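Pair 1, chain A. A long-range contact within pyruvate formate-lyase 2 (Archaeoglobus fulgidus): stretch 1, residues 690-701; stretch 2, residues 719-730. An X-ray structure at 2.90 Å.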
# COMPACT_ATOMS: atom_id res chain seq x y z
N SER A 690 -29.22 15.66 19.87
CA SER A 690 -30.16 15.51 20.98
C SER A 690 -31.23 16.60 21.00
O SER A 690 -30.92 17.77 21.24
CB SER A 690 -29.42 15.50 22.30
OG SER A 690 -30.31 15.74 23.37
N LEU A 691 -32.47 16.20 20.74
CA LEU A 691 -33.62 17.06 20.92
C LEU A 691 -34.51 16.54 22.06
O LEU A 691 -35.05 15.43 21.97
CB LEU A 691 -34.43 17.16 19.63
CG LEU A 691 -35.75 17.91 19.72
CD1 LEU A 691 -35.50 19.36 20.09
CD2 LEU A 691 -36.51 17.79 18.41
N THR A 692 -34.65 17.34 23.12
CA THR A 692 -35.51 16.97 24.25
C THR A 692 -36.75 17.84 24.33
O THR A 692 -36.64 19.06 24.39
CB THR A 692 -34.79 17.18 25.55
OG1 THR A 692 -33.45 16.72 25.41
CG2 THR A 692 -35.49 16.43 26.67
N ILE A 693 -37.92 17.22 24.35
CA ILE A 693 -39.18 17.97 24.45
C ILE A 693 -39.87 17.75 25.80
O ILE A 693 -40.31 16.64 26.11
CB ILE A 693 -40.11 17.64 23.26
CG1 ILE A 693 -39.55 18.28 21.99
CG2 ILE A 693 -41.52 18.14 23.50
CD1 ILE A 693 -39.23 19.74 22.18
N ASN A 694 -39.93 18.79 26.62
CA ASN A 694 -40.51 18.68 27.96
C ASN A 694 -41.95 19.20 28.01
O ASN A 694 -42.21 20.37 27.73
CB ASN A 694 -39.67 19.41 29.00
CG ASN A 694 -38.36 18.72 29.26
OD1 ASN A 694 -38.03 17.73 28.61
ND2 ASN A 694 -37.60 19.24 30.22
N LEU A 695 -42.86 18.32 28.39
CA LEU A 695 -44.28 18.62 28.39
C LEU A 695 -44.87 18.48 29.79
O LEU A 695 -44.55 17.53 30.52
CB LEU A 695 -45.01 17.70 27.42
CG LEU A 695 -44.90 18.03 25.93
CD1 LEU A 695 -45.45 16.89 25.11
CD2 LEU A 695 -45.64 19.32 25.63
N SER A 696 -45.74 19.43 30.15
CA SER A 696 -46.57 19.36 31.36
C SER A 696 -47.59 18.24 31.18
O SER A 696 -48.09 18.04 30.08
CB SER A 696 -47.27 20.71 31.56
OG SER A 696 -48.30 20.67 32.53
N SER A 697 -47.88 17.51 32.26
CA SER A 697 -48.84 16.39 32.17
C SER A 697 -50.30 16.83 32.00
O SER A 697 -51.14 16.06 31.51
CB SER A 697 -48.71 15.44 33.38
OG SER A 697 -48.99 16.08 34.62
N ASP A 698 -50.59 18.06 32.42
CA ASP A 698 -51.93 18.62 32.29
C ASP A 698 -52.24 18.94 30.84
O ASP A 698 -53.34 18.67 30.35
CB ASP A 698 -52.06 19.87 33.17
CG ASP A 698 -52.31 19.53 34.62
OD1 ASP A 698 -51.44 19.85 35.47
OD2 ASP A 698 -53.37 18.92 34.92
N VAL A 699 -51.25 19.49 30.15
CA VAL A 699 -51.38 19.86 28.74
C VAL A 699 -51.66 18.64 27.84
O VAL A 699 -52.35 18.74 26.82
CB VAL A 699 -50.18 20.76 28.32
CG1 VAL A 699 -49.84 20.63 26.84
CG2 VAL A 699 -50.50 22.22 28.72
N LEU A 700 -51.17 17.47 28.26
CA LEU A 700 -51.51 16.19 27.64
C LEU A 700 -52.99 15.88 27.82
O LEU A 700 -53.70 15.58 26.86
CB LEU A 700 -50.69 15.07 28.27
CG LEU A 700 -49.29 14.70 27.76
CD1 LEU A 700 -49.42 13.79 26.57
CD2 LEU A 700 -48.43 15.91 27.41
N GLY A 701 -53.45 15.97 29.07
CA GLY A 701 -54.85 15.79 29.41
C GLY A 701 -55.39 14.40 29.17
O GLY A 701 -54.72 13.40 29.41
N GLY A 719 -38.60 15.61 9.34
CA GLY A 719 -37.23 15.14 9.21
C GLY A 719 -36.27 15.58 10.30
O GLY A 719 -35.31 16.30 10.06
N VAL A 720 -36.53 15.14 11.51
CA VAL A 720 -35.59 15.41 12.58
C VAL A 720 -34.80 14.10 12.80
O VAL A 720 -35.21 13.05 12.29
CB VAL A 720 -36.36 15.96 13.81
CG1 VAL A 720 -36.65 14.87 14.84
CG2 VAL A 720 -35.64 17.11 14.42
N MET A 721 -33.66 14.14 13.48
CA MET A 721 -32.89 12.90 13.65
C MET A 721 -33.35 12.17 14.89
O MET A 721 -33.62 10.97 14.87
CB MET A 721 -31.39 13.18 13.75
CG MET A 721 -30.54 11.91 13.82
SD MET A 721 -28.76 12.18 13.64
CE MET A 721 -28.64 12.64 11.92
N HIS A 722 -33.45 12.91 15.99
CA HIS A 722 -33.74 12.29 17.26
C HIS A 722 -34.70 13.16 18.05
O HIS A 722 -34.61 14.38 18.00
CB HIS A 722 -32.42 12.03 17.99
CG HIS A 722 -32.50 12.01 19.48
ND1 HIS A 722 -32.46 13.16 20.24
CD2 HIS A 722 -32.56 10.99 20.36
CE1 HIS A 722 -32.53 12.85 21.52
NE2 HIS A 722 -32.59 11.53 21.62
N VAL A 723 -35.64 12.54 18.75
CA VAL A 723 -36.49 13.27 19.68
C VAL A 723 -36.67 12.42 20.92
O VAL A 723 -36.67 11.19 20.85
CB VAL A 723 -37.87 13.65 19.04
CG1 VAL A 723 -38.83 12.45 18.94
CG2 VAL A 723 -38.52 14.79 19.79
N GLN A 724 -36.77 13.07 22.08
CA GLN A 724 -37.12 12.38 23.30
C GLN A 724 -38.04 13.24 24.15
O GLN A 724 -37.96 14.48 24.14
CB GLN A 724 -35.88 11.99 24.10
CG GLN A 724 -35.06 13.17 24.52
CD GLN A 724 -33.91 12.78 25.38
OE1 GLN A 724 -33.54 11.61 25.45
NE2 GLN A 724 -33.34 13.76 26.06
N PHE A 725 -38.91 12.58 24.90
CA PHE A 725 -39.95 13.28 25.63
C PHE A 725 -39.90 13.14 27.14
O PHE A 725 -39.51 12.11 27.68
CB PHE A 725 -41.30 12.77 25.19
CG PHE A 725 -41.65 13.13 23.77
CD1 PHE A 725 -41.69 12.14 22.79
CD2 PHE A 725 -41.95 14.44 23.43
CE1 PHE A 725 -42.04 12.46 21.49
CE2 PHE A 725 -42.29 14.78 22.14
CZ PHE A 725 -42.34 13.79 21.16
N ASN A 726 -40.33 14.19 27.81
CA ASN A 726 -40.54 14.18 29.24
C ASN A 726 -41.96 14.57 29.59
O ASN A 726 -42.46 15.60 29.13
CB ASN A 726 -39.60 15.16 29.92
CG ASN A 726 -38.33 14.51 30.37
OD1 ASN A 726 -38.30 13.32 30.68
ND2 ASN A 726 -37.26 15.29 30.41
N ILE A 727 -42.61 13.75 30.40
CA ILE A 727 -43.91 14.11 30.96
C ILE A 727 -43.70 14.37 32.45
O ILE A 727 -43.43 13.47 33.24
CB ILE A 727 -44.96 13.02 30.72
CG1 ILE A 727 -45.07 12.69 29.23
CG2 ILE A 727 -46.29 13.47 31.23
CD1 ILE A 727 -45.32 13.87 28.34
N LEU A 728 -43.77 15.64 32.82
CA LEU A 728 -43.36 16.06 34.14
C LEU A 728 -44.46 16.84 34.86
O LEU A 728 -45.10 17.73 34.27
CB LEU A 728 -42.12 16.93 34.03
CG LEU A 728 -40.95 16.28 33.29
CD1 LEU A 728 -39.84 17.30 33.05
CD2 LEU A 728 -40.47 15.06 34.07
N LYS A 729 -44.64 16.51 36.14
CA LYS A 729 -45.57 17.21 37.02
C LYS A 729 -44.70 18.07 37.91
O LYS A 729 -43.94 17.55 38.73
CB LYS A 729 -46.37 16.19 37.83
CG LYS A 729 -46.77 14.98 36.98
CD LYS A 729 -47.82 14.10 37.61
CE LYS A 729 -48.35 13.12 36.57
NZ LYS A 729 -49.20 12.04 37.15
N GLU A 730 -44.81 19.38 37.73
CA GLU A 730 -43.86 20.35 38.29
C GLU A 730 -43.68 20.32 39.82
O GLU A 730 -42.57 20.31 40.33
CB GLU A 730 -44.22 21.75 37.81
CG GLU A 730 -43.33 22.84 38.31
CD GLU A 730 -43.52 24.10 37.51
OE1 GLU A 730 -44.11 24.01 36.41
OE2 GLU A 730 -43.08 25.18 37.98

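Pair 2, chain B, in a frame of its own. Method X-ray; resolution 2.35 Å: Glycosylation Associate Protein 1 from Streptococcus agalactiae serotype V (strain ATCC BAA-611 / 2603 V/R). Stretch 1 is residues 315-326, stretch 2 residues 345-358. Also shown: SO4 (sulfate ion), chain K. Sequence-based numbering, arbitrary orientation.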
# COMPACT_ATOMS: atom_id res chain seq x y z
N VAL B 315 4.11 10.72 -27.30
CA VAL B 315 3.93 12.14 -27.00
C VAL B 315 5.17 12.90 -27.41
O VAL B 315 6.28 12.37 -27.38
CB VAL B 315 3.61 12.39 -25.51
CG1 VAL B 315 2.22 11.85 -25.17
CG2 VAL B 315 4.67 11.75 -24.62
N ARG B 316 4.99 14.16 -27.81
CA ARG B 316 6.14 14.99 -28.14
C ARG B 316 6.83 15.51 -26.88
O ARG B 316 8.05 15.63 -26.85
CB ARG B 316 5.73 16.15 -29.06
CG ARG B 316 6.86 17.15 -29.33
CD ARG B 316 6.47 18.24 -30.33
NE ARG B 316 5.03 18.47 -30.38
CZ ARG B 316 4.47 19.59 -30.81
NH1 ARG B 316 5.22 20.61 -31.21
NH2 ARG B 316 3.14 19.71 -30.84
N ASP B 317 6.05 15.79 -25.83
CA ASP B 317 6.62 16.22 -24.56
C ASP B 317 7.59 15.16 -24.03
O ASP B 317 7.41 13.96 -24.25
CB ASP B 317 5.51 16.46 -23.54
CG ASP B 317 4.70 17.71 -23.86
OD1 ASP B 317 5.20 18.55 -24.64
OD2 ASP B 317 3.58 17.87 -23.33
N LEU B 318 8.65 15.62 -23.37
CA LEU B 318 9.60 14.73 -22.70
C LEU B 318 9.48 15.03 -21.21
O LEU B 318 10.19 15.89 -20.67
CB LEU B 318 11.03 14.93 -23.20
CG LEU B 318 11.32 14.57 -24.66
CD1 LEU B 318 12.63 15.19 -25.10
CD2 LEU B 318 11.38 13.06 -24.84
N GLU B 319 8.55 14.35 -20.54
CA GLU B 319 8.14 14.73 -19.20
C GLU B 319 9.01 14.06 -18.16
O GLU B 319 9.13 12.82 -18.13
CB GLU B 319 6.67 14.40 -18.97
CG GLU B 319 6.10 15.06 -17.72
CD GLU B 319 4.77 14.47 -17.28
OE1 GLU B 319 4.37 14.71 -16.12
OE2 GLU B 319 4.12 13.76 -18.10
N ILE B 320 9.63 14.88 -17.31
CA ILE B 320 10.46 14.43 -16.20
C ILE B 320 9.62 14.43 -14.93
O ILE B 320 8.99 15.44 -14.59
CB ILE B 320 11.70 15.32 -16.03
CG1 ILE B 320 12.54 15.34 -17.30
CG2 ILE B 320 12.54 14.86 -14.82
CD1 ILE B 320 13.86 16.06 -17.15
N TYR B 321 9.63 13.30 -14.23
CA TYR B 321 8.92 13.11 -12.96
C TYR B 321 9.94 13.22 -11.83
O TYR B 321 10.73 12.29 -11.62
CB TYR B 321 8.25 11.73 -13.00
CG TYR B 321 7.35 11.30 -11.84
CD1 TYR B 321 7.89 10.71 -10.69
CD2 TYR B 321 5.97 11.39 -11.94
CE1 TYR B 321 7.06 10.29 -9.66
CE2 TYR B 321 5.14 10.96 -10.91
CZ TYR B 321 5.69 10.41 -9.77
OH TYR B 321 4.88 9.99 -8.74
N PHE B 322 9.95 14.35 -11.11
CA PHE B 322 11.05 14.73 -10.22
C PHE B 322 10.59 14.72 -8.76
O PHE B 322 9.88 15.64 -8.32
CB PHE B 322 11.60 16.10 -10.61
CG PHE B 322 12.96 16.42 -10.03
CD1 PHE B 322 13.15 16.55 -8.66
CD2 PHE B 322 14.05 16.64 -10.87
CE1 PHE B 322 14.40 16.89 -8.14
CE2 PHE B 322 15.32 16.98 -10.34
CZ PHE B 322 15.48 17.09 -8.98
N VAL B 323 11.05 13.73 -8.01
CA VAL B 323 10.66 13.60 -6.60
C VAL B 323 11.46 14.60 -5.79
O VAL B 323 12.70 14.60 -5.84
CB VAL B 323 10.89 12.16 -6.10
CG1 VAL B 323 10.63 12.04 -4.58
CG2 VAL B 323 10.01 11.18 -6.87
N VAL B 324 10.77 15.45 -5.02
CA VAL B 324 11.45 16.48 -4.23
C VAL B 324 11.56 16.15 -2.74
O VAL B 324 12.31 16.82 -2.02
CB VAL B 324 10.79 17.86 -4.44
CG1 VAL B 324 10.86 18.26 -5.91
CG2 VAL B 324 9.33 17.84 -3.93
N ASP B 325 10.86 15.12 -2.26
CA ASP B 325 10.93 14.72 -0.85
C ASP B 325 12.36 14.40 -0.41
O ASP B 325 13.16 13.84 -1.17
CB ASP B 325 10.05 13.50 -0.60
CG ASP B 325 8.58 13.80 -0.79
OD1 ASP B 325 8.13 14.91 -0.41
OD2 ASP B 325 7.88 12.95 -1.35
N ARG B 326 12.64 14.72 0.85
CA ARG B 326 13.91 14.51 1.53
C ARG B 326 15.05 15.33 0.95
O ARG B 326 16.19 15.15 1.37
CB ARG B 326 14.34 13.04 1.56
CG ARG B 326 13.29 12.07 2.05
CD ARG B 326 13.82 10.66 1.83
NE ARG B 326 12.90 9.63 2.29
CZ ARG B 326 12.75 9.29 3.56
NH1 ARG B 326 13.46 9.90 4.50
NH2 ARG B 326 11.88 8.33 3.89
N LYS B 345 18.14 24.30 -23.55
CA LYS B 345 18.66 23.51 -24.66
C LYS B 345 17.63 22.57 -25.28
O LYS B 345 17.95 21.93 -26.29
CB LYS B 345 19.86 22.68 -24.19
CG LYS B 345 21.16 23.44 -24.09
CD LYS B 345 22.25 22.54 -23.54
CE LYS B 345 22.28 21.20 -24.27
NZ LYS B 345 22.23 20.04 -23.32
N ASN B 346 16.42 22.45 -24.71
CA ASN B 346 15.45 21.47 -25.21
C ASN B 346 14.05 21.89 -24.76
O ASN B 346 13.65 21.62 -23.62
CB ASN B 346 15.79 20.08 -24.74
CG ASN B 346 14.96 19.02 -25.42
OD1 ASN B 346 13.84 19.28 -25.86
ND2 ASN B 346 15.50 17.81 -25.53
N ASN B 347 13.30 22.51 -25.69
CA ASN B 347 11.97 23.06 -25.42
C ASN B 347 10.90 21.99 -25.19
O ASN B 347 9.79 22.33 -24.76
CB ASN B 347 11.55 23.95 -26.60
CG ASN B 347 12.04 23.43 -27.94
OD1 ASN B 347 11.46 22.51 -28.51
ND2 ASN B 347 13.12 24.02 -28.44
N ASP B 348 11.20 20.72 -25.46
CA ASP B 348 10.23 19.65 -25.25
C ASP B 348 10.26 19.08 -23.84
O ASP B 348 9.31 18.40 -23.44
CB ASP B 348 10.46 18.54 -26.29
CG ASP B 348 10.01 18.95 -27.69
OD1 ASP B 348 9.29 19.96 -27.82
OD2 ASP B 348 10.38 18.27 -28.66
N ILE B 349 11.32 19.36 -23.07
CA ILE B 349 11.41 18.88 -21.70
C ILE B 349 10.45 19.65 -20.81
O ILE B 349 10.38 20.89 -20.88
CB ILE B 349 12.85 19.00 -21.18
CG1 ILE B 349 13.75 18.00 -21.90
CG2 ILE B 349 12.89 18.78 -19.69
CD1 ILE B 349 15.21 18.22 -21.63
N LYS B 350 9.67 18.93 -20.01
CA LYS B 350 8.83 19.49 -18.97
C LYS B 350 9.14 18.77 -17.67
O LYS B 350 9.53 17.60 -17.67
CB LYS B 350 7.35 19.35 -19.33
CG LYS B 350 7.01 19.94 -20.69
CD LYS B 350 5.51 19.99 -20.93
CE LYS B 350 5.16 20.73 -22.22
NZ LYS B 350 3.70 20.66 -22.51
N VAL B 351 8.99 19.47 -16.54
CA VAL B 351 9.31 18.89 -15.25
C VAL B 351 8.07 18.90 -14.37
O VAL B 351 7.47 19.96 -14.13
CB VAL B 351 10.49 19.60 -14.55
CG1 VAL B 351 10.75 18.98 -13.16
CG2 VAL B 351 11.75 19.55 -15.42
N THR B 352 7.67 17.73 -13.89
CA THR B 352 6.66 17.63 -12.84
C THR B 352 7.36 17.34 -11.52
O THR B 352 7.92 16.25 -11.33
CB THR B 352 5.65 16.52 -13.13
OG1 THR B 352 5.06 16.73 -14.42
CG2 THR B 352 4.57 16.50 -12.05
N PHE B 353 7.29 18.31 -10.60
CA PHE B 353 7.77 18.11 -9.24
C PHE B 353 6.74 17.32 -8.44
O PHE B 353 5.54 17.63 -8.44
CB PHE B 353 8.05 19.44 -8.56
CG PHE B 353 9.14 20.22 -9.22
CD1 PHE B 353 10.44 19.72 -9.24
CD2 PHE B 353 8.87 21.42 -9.86
CE1 PHE B 353 11.45 20.43 -9.86
CE2 PHE B 353 9.87 22.14 -10.49
CZ PHE B 353 11.17 21.65 -10.49
N VAL B 354 7.22 16.29 -7.75
CA VAL B 354 6.37 15.31 -7.10
C VAL B 354 6.70 15.30 -5.61
O VAL B 354 7.86 15.11 -5.23
CB VAL B 354 6.56 13.92 -7.72
CG1 VAL B 354 5.71 12.84 -6.98
CG2 VAL B 354 6.24 13.99 -9.20
N SER B 355 5.68 15.53 -4.78
CA SER B 355 5.81 15.43 -3.34
C SER B 355 4.84 14.37 -2.84
O SER B 355 3.63 14.47 -3.09
CB SER B 355 5.54 16.77 -2.66
OG SER B 355 5.38 16.60 -1.26
N TYR B 356 5.37 13.37 -2.15
CA TYR B 356 4.56 12.34 -1.53
C TYR B 356 4.22 12.67 -0.07
O TYR B 356 3.54 11.88 0.58
CB TYR B 356 5.28 10.98 -1.60
CG TYR B 356 5.55 10.45 -3.01
CD1 TYR B 356 4.52 10.29 -3.94
CD2 TYR B 356 6.85 10.08 -3.39
CE1 TYR B 356 4.78 9.80 -5.21
CE2 TYR B 356 7.12 9.57 -4.66
CZ TYR B 356 6.08 9.44 -5.56
OH TYR B 356 6.33 8.94 -6.82
N GLU B 357 4.65 13.82 0.44
CA GLU B 357 4.41 14.17 1.83
C GLU B 357 2.93 14.46 2.06
O GLU B 357 2.38 15.37 1.44
CB GLU B 357 5.25 15.37 2.24
CG GLU B 357 4.98 15.80 3.68
CD GLU B 357 5.04 14.62 4.67
OE1 GLU B 357 5.99 13.82 4.60
OE2 GLU B 357 4.13 14.48 5.51
N ARG B 358 2.30 13.70 2.96
CA ARG B 358 0.87 13.88 3.19
C ARG B 358 0.57 15.06 4.11
O ARG B 358 -0.52 15.64 4.03
CB ARG B 358 0.27 12.59 3.76
CG ARG B 358 0.73 12.20 5.13
CD ARG B 358 0.01 10.92 5.57
NE ARG B 358 0.57 10.41 6.81
CZ ARG B 358 -0.01 9.52 7.61
NH1 ARG B 358 -1.21 9.02 7.31
NH2 ARG B 358 0.60 9.13 8.72
S SO4 K . 4.16 8.82 6.71
O1 SO4 K . 3.95 8.32 5.35
O2 SO4 K . 4.02 7.72 7.67
O3 SO4 K . 3.19 9.89 6.95
O4 SO4 K . 5.51 9.38 6.82

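Two neighbouring parallel strands fix the positions of their backbones far more tightly than the identities of their side chains, and pairs 1 and 2 illustrate the point. Fourteen central residues superpose with an RMSD of 0.5 Å over N, CA and C. In both, the strands run in the same direction, inclined by 22° in pair 1 and 26° in pair 2, and the same ladder joins them. One strand supplies alternate residues whose N and O both reach across: A:Ile693 N donates to A:Gln724 O (2.7 Å) and A:Asn726 N to A:Ile693 O (3.0 Å), just as B:Ile320 N donates to B:Lys350 O (2.7 Å) and B:Thr352 N to B:Ile320 O (2.7 Å). A:Ile693 matches B:Ile320, A:Gln724 matches B:Lys350 and A:Asn726 matches B:Thr352, so the register is the same.

The ends of the ladder differ. At the matched positions A:Leu691 and B:Leu318, the amide finds an acceptor on the other stretch in both pairs, but of different kinds. B:Leu318 N uses the backbone, bonding to B:Asp348 O at 2.9 Å, whereas A:Leu691 N bonds to a side chain, A:His722 ND1, at 3.1 Å, lying near the plane of the ring at its edge. At the other end, A:Ser697 N makes a weak bond to A:Leu728 O (3.4 Å), while its counterpart B:Val324 N approaches B:Val354 O to 2.9 Å, a nearly linear bond.

Side chains alternate between the two faces, and in each pair one face carries apolar residues while the other is more polar. On the apolar face, A:Ile693 sets CB 3.7 Å from A:Phe725 CD2. In the matching pair of positions, B:Ile320 CB lies 4.3 Å from CG2 of the smaller B:Val351, and B:Ile320 CD1 also reaches B:Ile349 CG2 at 3.8 Å. One step along, it is pair 2 that carries the aromatic residues: A:Leu695 and A:Ile727, where A:Leu695 CB lies 4.0 Å from A:Ile727 CD1, correspond to B:Phe322 and B:Phe353, where the edge of B:Phe353 is turned toward the face of B:Phe322 in an offset arrangement, centroids 5.8 Å apart.

On the opposite face the two pairs connect their side chains differently. In pair 1, bonds join residues directly across the ladder: A:Gln724 NE2 donates to A:Thr692 OG1 (3.0 Å), and A:Asn726 ND2 to A:Asn694 OD1 (3.1 Å). Pair 2 links residues diagonally. B:Lys350 NZ forms a salt bridge with B:Asp317 OD2 (2.9 Å), and B:Thr352 OG1 donates to B:Glu319 OE1 (2.7 Å), the longer acid spanning the offset. Although the side-chain centres of A:Asn726 and B:Thr352 nearly coincide, they serve different partners. Where A:Asn694 stands, B:Tyr321 extends along the sheet, takes B:Val354 CG2 over its ring face, 3.5 Å from the centroid, and shares a hydrogen bond between its OH and B:Tyr356 OH at 2.6 Å.

The backbone thus sets a common grid, while the length and chemistry of each side chain decide which points on it are joined.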